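Local coordinates for protein ribonucleoside-diphosphate reductase subunit beta (Clostridium botulinum, PDB 6ZJK) that serves as the diiron-carrying R2 subunit of a ribonucleotide reductase, probably supplying the radical needed to reduce ribonucleoside diphosphates to deoxyribonucleotides, at residues I180-K183 against F184-P188; H191-L194 against R195-A199; E262-E265 against E266-Q270. All blocks are in the same frame, centred on the assembly; numbering follows the deposited sequence.

Interaction 1 (I180-K183 against F184-P188); sequences IYEK and FNKEP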
loop_
_atom_site.group_PDB
_atom_site.type_symbol
_atom_site.label_atom_id
_atom_site.label_comp_id
_atom_site.label_asym_id
_atom_site.label_seq_id
_atom_site.Cartn_x
_atom_site.Cartn_y
_atom_site.Cartn_z
ATOM N N ILE A 180 -3.589 20.822 6.261
ATOM C CA ILE A 180 -4.355 20.810 5.015
ATOM C C ILE A 180 -4.961 19.434 4.792
ATOM O O ILE A 180 -6.143 19.298 4.464
ATOM C CB ILE A 180 -3.468 21.228 3.827
ATOM C CG1 ILE A 180 -2.849 22.614 4.080
ATOM C CG2 ILE A 180 -4.264 21.177 2.530
ATOM C CD1 ILE A 180 -1.907 23.065 2.995
ATOM N N TYR A 181 -4.200 18.412 5.051
ATOM C CA TYR A 181 -4.701 17.112 4.906
ATOM C C TYR A 181 -5.747 16.890 5.960
ATOM O O TYR A 181 -6.808 16.447 5.656
ATOM C CB TYR A 181 -3.588 16.110 5.058
ATOM C CG TYR A 181 -2.617 16.011 3.932
ATOM C CD1 TYR A 181 -2.892 16.534 2.710
ATOM C CD2 TYR A 181 -1.430 15.378 4.088
ATOM C CE1 TYR A 181 -2.010 16.434 1.692
ATOM C CE2 TYR A 181 -0.539 15.271 3.054
ATOM C CZ TYR A 181 -0.858 15.806 1.852
ATOM O OH TYR A 181 -0.020 15.702 0.820
ATOM N N GLU A 182 -5.491 17.268 7.198
ATOM C CA GLU A 182 -6.435 16.956 8.269
ATOM C C GLU A 182 -7.737 17.734 8.113
ATOM O O GLU A 182 -8.790 17.286 8.583
ATOM C CB GLU A 182 -5.767 17.225 9.621
ATOM C CG GLU A 182 -6.599 16.924 10.871
ATOM C CD GLU A 182 -6.509 15.468 11.315
ATOM O OE1 GLU A 182 -7.408 15.029 12.064
ATOM O OE2 GLU A 182 -5.537 14.770 10.942
ATOM N N LYS A 183 -7.746 18.826 7.348
ATOM C CA LYS A 183 -9.062 19.432 7.211
ATOM C C LYS A 183 -9.948 18.606 6.286
ATOM O O LYS A 183 -11.148 18.442 6.538
ATOM C CB LYS A 183 -8.907 20.845 6.652
ATOM C CG LYS A 183 -10.197 21.573 6.321
ATOM C CD LYS A 183 -10.349 22.883 7.053
ATOM C CE LYS A 183 -11.817 23.264 7.082
ATOM N NZ LYS A 183 -12.121 24.121 8.276
ATOM N N PHE A 184 -9.408 17.745 5.449
ATOM C CA PHE A 184 -10.250 16.856 4.695
ATOM C C PHE A 184 -10.558 15.656 5.512
ATOM O O PHE A 184 -11.659 15.173 5.487
ATOM C CB PHE A 184 -9.570 16.426 3.418
ATOM C CG PHE A 184 -10.319 15.377 2.663
ATOM C CD1 PHE A 184 -11.563 15.631 2.166
ATOM C CD2 PHE A 184 -9.769 14.149 2.441
ATOM C CE1 PHE A 184 -12.252 14.684 1.468
ATOM C CE2 PHE A 184 -10.456 13.195 1.739
ATOM C CZ PHE A 184 -11.697 13.464 1.253
ATOM N N ASN A 185 -9.565 15.181 6.240
ATOM C CA ASN A 185 -9.732 14.010 7.072
ATOM C C ASN A 185 -10.907 14.105 8.010
ATOM O O ASN A 185 -11.565 13.134 8.283
ATOM C CB ASN A 185 -8.482 13.738 7.876
ATOM C CG ASN A 185 -8.569 12.446 8.642
ATOM O OD1 ASN A 185 -9.303 11.563 8.276
ATOM N ND2 ASN A 185 -7.841 12.351 9.729
ATOM N N LYS A 186 -11.148 15.292 8.508
ATOM C CA LYS A 186 -12.279 15.429 9.410
ATOM C C LYS A 186 -13.493 16.050 8.732
ATOM O O LYS A 186 -14.614 15.873 9.213
ATOM C CB LYS A 186 -11.864 16.253 10.629
ATOM C CG LYS A 186 -10.812 15.533 11.482
ATOM C CD LYS A 186 -10.620 16.202 12.838
ATOM C CE LYS A 186 -11.905 16.852 13.332
ATOM N NZ LYS A 186 -12.077 16.719 14.793
ATOM N N GLU A 187 -13.351 16.639 7.545
ATOM C CA GLU A 187 -14.508 17.224 6.870
ATOM C C GLU A 187 -14.448 16.890 5.382
ATOM O O GLU A 187 -13.981 17.698 4.572
ATOM C CB GLU A 187 -14.540 18.739 7.079
ATOM C CG GLU A 187 -15.832 19.448 6.658
ATOM C CD GLU A 187 -15.550 20.830 6.076
ATOM O OE1 GLU A 187 -16.214 21.196 5.073
ATOM O OE2 GLU A 187 -14.680 21.550 6.623
ATOM N N PRO A 188 -15.027 15.760 5.051
ATOM C CA PRO A 188 -15.016 15.286 3.683
ATOM C C PRO A 188 -15.907 16.051 2.730
ATOM O O PRO A 188 -17.006 15.658 2.538
ATOM C CB PRO A 188 -15.541 13.877 3.815
ATOM C CG PRO A 188 -15.462 13.547 5.213
ATOM C CD PRO A 188 -15.701 14.816 5.925
#
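The last turns of helix 168-186 form this contact, at the C-terminal end of the helix in the all-helical R2 fold. Tyr181 O accepts two backbone N-H groups. Asn185 N is 3.1 Å from Tyr181 O and in its carbonyl plane, the regular i to i+4 bond. Beside it, Phe184 N makes a 3-10-type i to i+3 bond of 2.9 Å to Tyr181 O, from 47° above that plane. Lys186 N bonds to Glu182 O at 3.1 Å, and the closing bond from Glu187 N to Lys183 O is weak. Glu187 then leaves the helix.

Glu182 sends CG away from its backbone N (chi1 -179°) and bends at chi2. This brings OE1 to 3.5 Å from Lys186 CG, against the aliphatic part of that chain. Glu182 OE2 is 3.6 Å from Asn185 ND2, and the carboxylate and amide planes are 81° apart. Their polar ends are held by the second subunit: Glu182 OE2 by Ile28 N and Asn185 OD1 by Lys25 NZ. The turn is thus part of the dimer contact. Lys183 and Glu187 run side by side and point the same way. Their salt bridge is long, with Lys183 NZ 4.0 Å from Glu187 OE2.

Interaction 2 (H191-L194 against R195-A199); sequences HNFL and RAIMA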
loop_
_atom_site.group_PDB
_atom_site.type_symbol
_atom_site.label_atom_id
_atom_site.label_comp_id
_atom_site.label_asym_id
_atom_site.label_seq_id
_atom_site.Cartn_x
_atom_site.Cartn_y
_atom_site.Cartn_z
ATOM N N HIS A 191 -14.333 20.633 -1.974
ATOM C CA HIS A 191 -13.295 21.656 -2.057
ATOM C C HIS A 191 -12.096 21.288 -1.192
ATOM O O HIS A 191 -10.943 21.458 -1.612
ATOM C CB HIS A 191 -13.856 23.017 -1.662
ATOM C CG HIS A 191 -14.823 23.567 -2.659
ATOM N ND1 HIS A 191 -16.187 23.399 -2.536
ATOM C CD2 HIS A 191 -14.629 24.224 -3.828
ATOM C CE1 HIS A 191 -16.793 23.965 -3.564
ATOM N NE2 HIS A 191 -15.870 24.469 -4.364
ATOM N N ASN A 192 -12.345 20.781 0.022
ATOM C CA ASN A 192 -11.253 20.280 0.847
ATOM C C ASN A 192 -10.515 19.138 0.165
ATOM O O ASN A 192 -9.299 18.985 0.343
ATOM C CB ASN A 192 -11.780 19.832 2.208
ATOM C CG ASN A 192 -12.312 20.986 3.034
ATOM O OD1 ASN A 192 -11.945 22.139 2.814
ATOM N ND2 ASN A 192 -13.154 20.678 4.013
ATOM N N PHE A 193 -11.217 18.355 -0.622
ATOM C CA PHE A 193 -10.622 17.230 -1.309
ATOM C C PHE A 193 -9.663 17.694 -2.381
ATOM O O PHE A 193 -8.571 17.200 -2.454
ATOM C CB PHE A 193 -11.722 16.322 -1.852
ATOM C CG PHE A 193 -11.232 15.164 -2.650
ATOM C CD1 PHE A 193 -10.734 14.054 -2.043
ATOM C CD2 PHE A 193 -11.313 15.181 -4.005
ATOM C CE1 PHE A 193 -10.288 12.985 -2.779
ATOM C CE2 PHE A 193 -10.864 14.128 -4.755
ATOM C CZ PHE A 193 -10.357 13.023 -4.138
ATOM N N LEU A 194 -10.063 18.668 -3.186
ATOM C CA LEU A 194 -9.222 19.190 -4.249
ATOM C C LEU A 194 -8.025 19.980 -3.744
ATOM O O LEU A 194 -6.986 19.952 -4.336
ATOM C CB LEU A 194 -10.024 20.025 -5.217
ATOM C CG LEU A 194 -11.100 19.322 -6.026
ATOM C CD1 LEU A 194 -11.912 20.321 -6.809
ATOM C CD2 LEU A 194 -10.522 18.276 -6.944
ATOM N N ARG A 195 -8.186 20.678 -2.633
ATOM C CA ARG A 195 -7.081 21.413 -2.045
ATOM C C ARG A 195 -6.056 20.395 -1.519
ATOM O O ARG A 195 -4.885 20.578 -1.657
ATOM C CB ARG A 195 -7.559 22.371 -0.966
ATOM C CG ARG A 195 -8.362 23.546 -1.471
ATOM C CD ARG A 195 -8.529 24.635 -0.427
ATOM N NE ARG A 195 -9.806 24.535 0.258
ATOM C CZ ARG A 195 -10.900 25.190 -0.105
ATOM N NH1 ARG A 195 -10.881 25.994 -1.142
ATOM N NH2 ARG A 195 -12.022 25.031 0.560
ATOM N N ALA A 196 -6.516 19.271 -1.034
ATOM C CA ALA A 196 -5.602 18.263 -0.579
ATOM C C ALA A 196 -4.844 17.618 -1.720
ATOM O O ALA A 196 -3.740 17.209 -1.556
ATOM C CB ALA A 196 -6.306 17.228 0.211
ATOM N N ILE A 197 -5.454 17.546 -2.883
ATOM C CA ILE A 197 -4.808 16.951 -4.004
ATOM C C ILE A 197 -3.705 17.853 -4.456
ATOM O O ILE A 197 -2.666 17.433 -4.762
ATOM C CB ILE A 197 -5.789 16.708 -5.165
ATOM C CG1 ILE A 197 -6.875 15.722 -4.776
ATOM C CG2 ILE A 197 -5.059 16.252 -6.390
ATOM C CD1 ILE A 197 -6.459 14.313 -4.679
ATOM N N MET A 198 -3.958 19.133 -4.451
ATOM C CA MET A 198 -2.976 20.103 -4.857
ATOM C C MET A 198 -1.839 20.145 -3.835
ATOM O O MET A 198 -0.732 20.265 -4.185
ATOM C CB MET A 198 -3.667 21.452 -5.123
ATOM C CG MET A 198 -2.856 22.574 -5.698
ATOM S SD MET A 198 -2.010 22.379 -7.204
ATOM C CE MET A 198 -0.845 23.668 -7.115
ATOM N N ALA A 199 -2.153 19.970 -2.570
ATOM C CA ALA A 199 -1.146 19.920 -1.518
ATOM C C ALA A 199 -0.153 18.804 -1.756
ATOM O O ALA A 199 1.019 19.000 -1.682
ATOM C CB ALA A 199 -1.802 19.744 -0.209
HETATM O O HOH W 1 -9.137 23.074 2.436
#
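In the first turns of helix 190-220, a long helix of the R2 bundle, Arg195 turns its CG beside its own backbone N and bends at chi3 (-98°). This folds its guanidinium back over His191, one turn earlier. Asn192 also places CG beside its backbone N (chi1 -66°), and its OD1 is brought near the arginine.

His191 CB lies over one face of the guanidinium, 3.5 Å from Arg195 NH2. Asn192 OD1 comes at the edge, near the guanidinium plane, with the amide turned 61° from it. A water links the two side chains. It donates to Asn192 OD1 at 3.0 Å and accepts from Arg195 NE at 2.7 Å, in the guanidinium plane. The Asn192 amide is held from its other end too, since ND2 bonds to Glu187 O just before the helix, and His191 ND1 bonds to Glu189.

The backbone bonds are regular, with Arg195 N to His191 O at 3.0 Å. Ile197 N bonds to Phe193 O and, weakly, also to Leu194 O. Toward the core, Leu194 meets Leu252 of helix 225-255 and Leu264 of helix 262-287, while Ile197 reaches Phe245 and Ile249 of helix 225-255. Ile197 also lies over one face of the Phe193 ring, toward its rim, where its CD1 is 4.1 Å from Phe193 CZ.

Interaction 3 (E262-E265 against E266-Q270); sequences EELE and EEFRQ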
loop_
_atom_site.group_PDB
_atom_site.type_symbol
_atom_site.label_atom_id
_atom_site.label_comp_id
_atom_site.label_asym_id
_atom_site.label_seq_id
_atom_site.Cartn_x
_atom_site.Cartn_y
_atom_site.Cartn_z
ATOM N N GLU A 262 -12.463 29.495 -12.561
ATOM C CA GLU A 262 -11.403 30.496 -12.628
ATOM C C GLU A 262 -10.800 30.728 -11.252
ATOM O O GLU A 262 -9.615 31.054 -11.139
ATOM C CB GLU A 262 -11.904 31.806 -13.235
ATOM C CG GLU A 262 -10.821 32.552 -14.006
ATOM C CD GLU A 262 -11.362 33.298 -15.222
ATOM O OE1 GLU A 262 -10.920 33.007 -16.357
ATOM O OE2 GLU A 262 -12.244 34.170 -15.045
ATOM N N GLU A 263 -11.746 30.871 -10.325
ATOM C CA GLU A 263 -11.357 31.257 -8.976
ATOM C C GLU A 263 -10.640 30.111 -8.274
ATOM O O GLU A 263 -9.573 30.307 -7.688
ATOM C CB GLU A 263 -12.595 31.683 -8.171
ATOM C CG GLU A 263 -12.354 32.765 -7.098
ATOM C CD GLU A 263 -12.331 32.229 -5.651
ATOM O OE1 GLU A 263 -11.490 32.679 -4.844
ATOM O OE2 GLU A 263 -13.162 31.354 -5.320
ATOM N N LEU A 264 -11.139 28.875 -8.392
ATOM C CA LEU A 264 -10.444 27.782 -7.708
ATOM C C LEU A 264 -9.070 27.525 -8.323
ATOM O O LEU A 264 -8.114 27.204 -7.606
ATOM C CB LEU A 264 -11.294 26.507 -7.702
ATOM C CG LEU A 264 -10.580 25.372 -6.955
ATOM C CD1 LEU A 264 -10.842 25.539 -5.468
ATOM C CD2 LEU A 264 -11.045 24.005 -7.399
ATOM N N GLU A 265 -8.910 27.676 -9.638
ATOM C CA GLU A 265 -7.577 27.541 -10.211
ATOM C C GLU A 265 -6.632 28.614 -9.677
ATOM O O GLU A 265 -5.444 28.342 -9.476
ATOM C CB GLU A 265 -7.648 27.594 -11.738
ATOM C CG GLU A 265 -8.561 26.522 -12.346
ATOM C CD GLU A 265 -8.330 26.313 -13.835
ATOM O OE1 GLU A 265 -8.251 27.319 -14.593
ATOM O OE2 GLU A 265 -8.238 25.133 -14.249
ATOM N N GLU A 266 -7.142 29.819 -9.397
ATOM C CA GLU A 266 -6.271 30.827 -8.792
ATOM C C GLU A 266 -5.913 30.445 -7.361
ATOM O O GLU A 266 -4.776 30.657 -6.925
ATOM C CB GLU A 266 -6.939 32.206 -8.830
ATOM C CG GLU A 266 -6.004 33.370 -8.471
ATOM C CD GLU A 266 -4.756 33.409 -9.349
ATOM O OE1 GLU A 266 -4.862 33.152 -10.569
ATOM O OE2 GLU A 266 -3.661 33.708 -8.825
ATOM N N GLU A 267 -6.838 29.813 -6.635
ATOM C CA GLU A 267 -6.464 29.357 -5.298
ATOM C C GLU A 267 -5.378 28.282 -5.356
ATOM O O GLU A 267 -4.449 28.277 -4.539
ATOM C CB GLU A 267 -7.714 28.839 -4.584
ATOM C CG GLU A 267 -8.905 29.752 -4.641
ATOM C CD GLU A 267 -10.055 29.231 -3.796
ATOM O OE1 GLU A 267 -9.788 28.542 -2.779
ATOM O OE2 GLU A 267 -11.223 29.485 -4.166
ATOM N N PHE A 268 -5.331 27.443 -6.390
ATOM C CA PHE A 268 -4.212 26.522 -6.563
ATOM C C PHE A 268 -2.903 27.267 -6.815
ATOM O O PHE A 268 -1.847 26.866 -6.310
ATOM C CB PHE A 268 -4.504 25.558 -7.718
ATOM C CG PHE A 268 -5.552 24.514 -7.403
ATOM C CD1 PHE A 268 -6.065 24.378 -6.119
ATOM C CD2 PHE A 268 -5.972 23.625 -8.383
ATOM C CE1 PHE A 268 -7.007 23.401 -5.824
ATOM C CE2 PHE A 268 -6.923 22.635 -8.102
ATOM C CZ PHE A 268 -7.440 22.528 -6.821
ATOM N N ARG A 269 -2.936 28.319 -7.636
ATOM C CA ARG A 269 -1.735 29.103 -7.914
ATOM C C ARG A 269 -1.170 29.733 -6.642
ATOM O O ARG A 269 0.053 29.836 -6.489
ATOM C CB ARG A 269 -2.015 30.157 -8.990
ATOM C CG ARG A 269 -2.084 29.548 -10.398
ATOM C CD ARG A 269 -2.335 30.551 -11.508
ATOM N NE ARG A 269 -1.120 31.101 -12.084
ATOM C CZ ARG A 269 -0.601 32.285 -11.770
ATOM N NH1 ARG A 269 -1.195 33.070 -10.881
ATOM N NH2 ARG A 269 0.510 32.682 -12.348
ATOM N N GLN A 270 -2.032 30.141 -5.743
ATOM C CA GLN A 270 -1.608 30.744 -4.512
ATOM C C GLN A 270 -1.064 29.746 -3.515
ATOM O O GLN A 270 -0.247 30.087 -2.704
ATOM C CB GLN A 270 -2.723 31.514 -3.862
ATOM C CG GLN A 270 -3.070 32.782 -4.593
ATOM C CD GLN A 270 -1.910 33.710 -4.816
ATOM O OE1 GLN A 270 -1.349 34.209 -3.886
ATOM N NE2 GLN A 270 -1.590 33.975 -6.058
#
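Leu264 and Phe268 meet across one turn at the start of helix 262-287. Leu264 holds CG opposite its backbone N (chi1 -179°), and its CD2 touches Phe268 CZ at 3.9 Å. The phenylalanine takes the other setting, with CG beside its own N (chi1 -72°). This lays one face of the ring over Leu264 O, which is 3.6 Å above the ring plane and toward its rim. The other Leu264 branch, CD1, lies 4.1 Å from Glu267 CD. These two side chains cross at about a right angle.

Glu267 is extended beyond CG and runs back toward Glu263, which bends at chi2. Glu263 OE2 is 2.9 Å from Glu267 OE2, with the carboxylate planes 43° apart. Two negative groups this near would probably repel; a shared proton is possible. Glu263 touches a crystal neighbour, and packing there may influence the approach. Glu267 OE1 also has a weak, long ion pair with Arg195.

Farther round the helix, Glu266 bends at chi2, and Arg269 NH1 makes a salt bridge to Glu266 OE2 at 3.3 Å. OE2 offers its syn lone pair, and the OE2 atom itself lies in the guanidinium plane. Arg269 NE bonds to Lys317 O, and Glu265 OE2 forms a salt bridge with Lys253. Leu264 and Phe268 face helix 190-220, Glu262 and Glu263 are exposed, and Glu265 and Glu267 lie at the border, the pattern of an amphipathic helix in a helical bundle.

How the interactions relate
Interactions 1 and 2 lie on consecutive helices, one ending and the next starting, and they touch directly. Phe184 CZ meets Phe193 CD1 at 3.5 Å. Interaction 3 sits on the other side of interaction 2 and has no contact with interaction 1. Leu194 and Met198 both pack on Phe268, so helix 190-220 stands between the other two. Interaction 2 is the most buried, and apolar packing dominates its inner side. Interactions 1 and 3 are only partly buried and carry more charged side chains. They differ in what their polar ends meet: Glu182 and Asn185 of interaction 1 reach the second subunit, while those of interaction 3 meet the same chain.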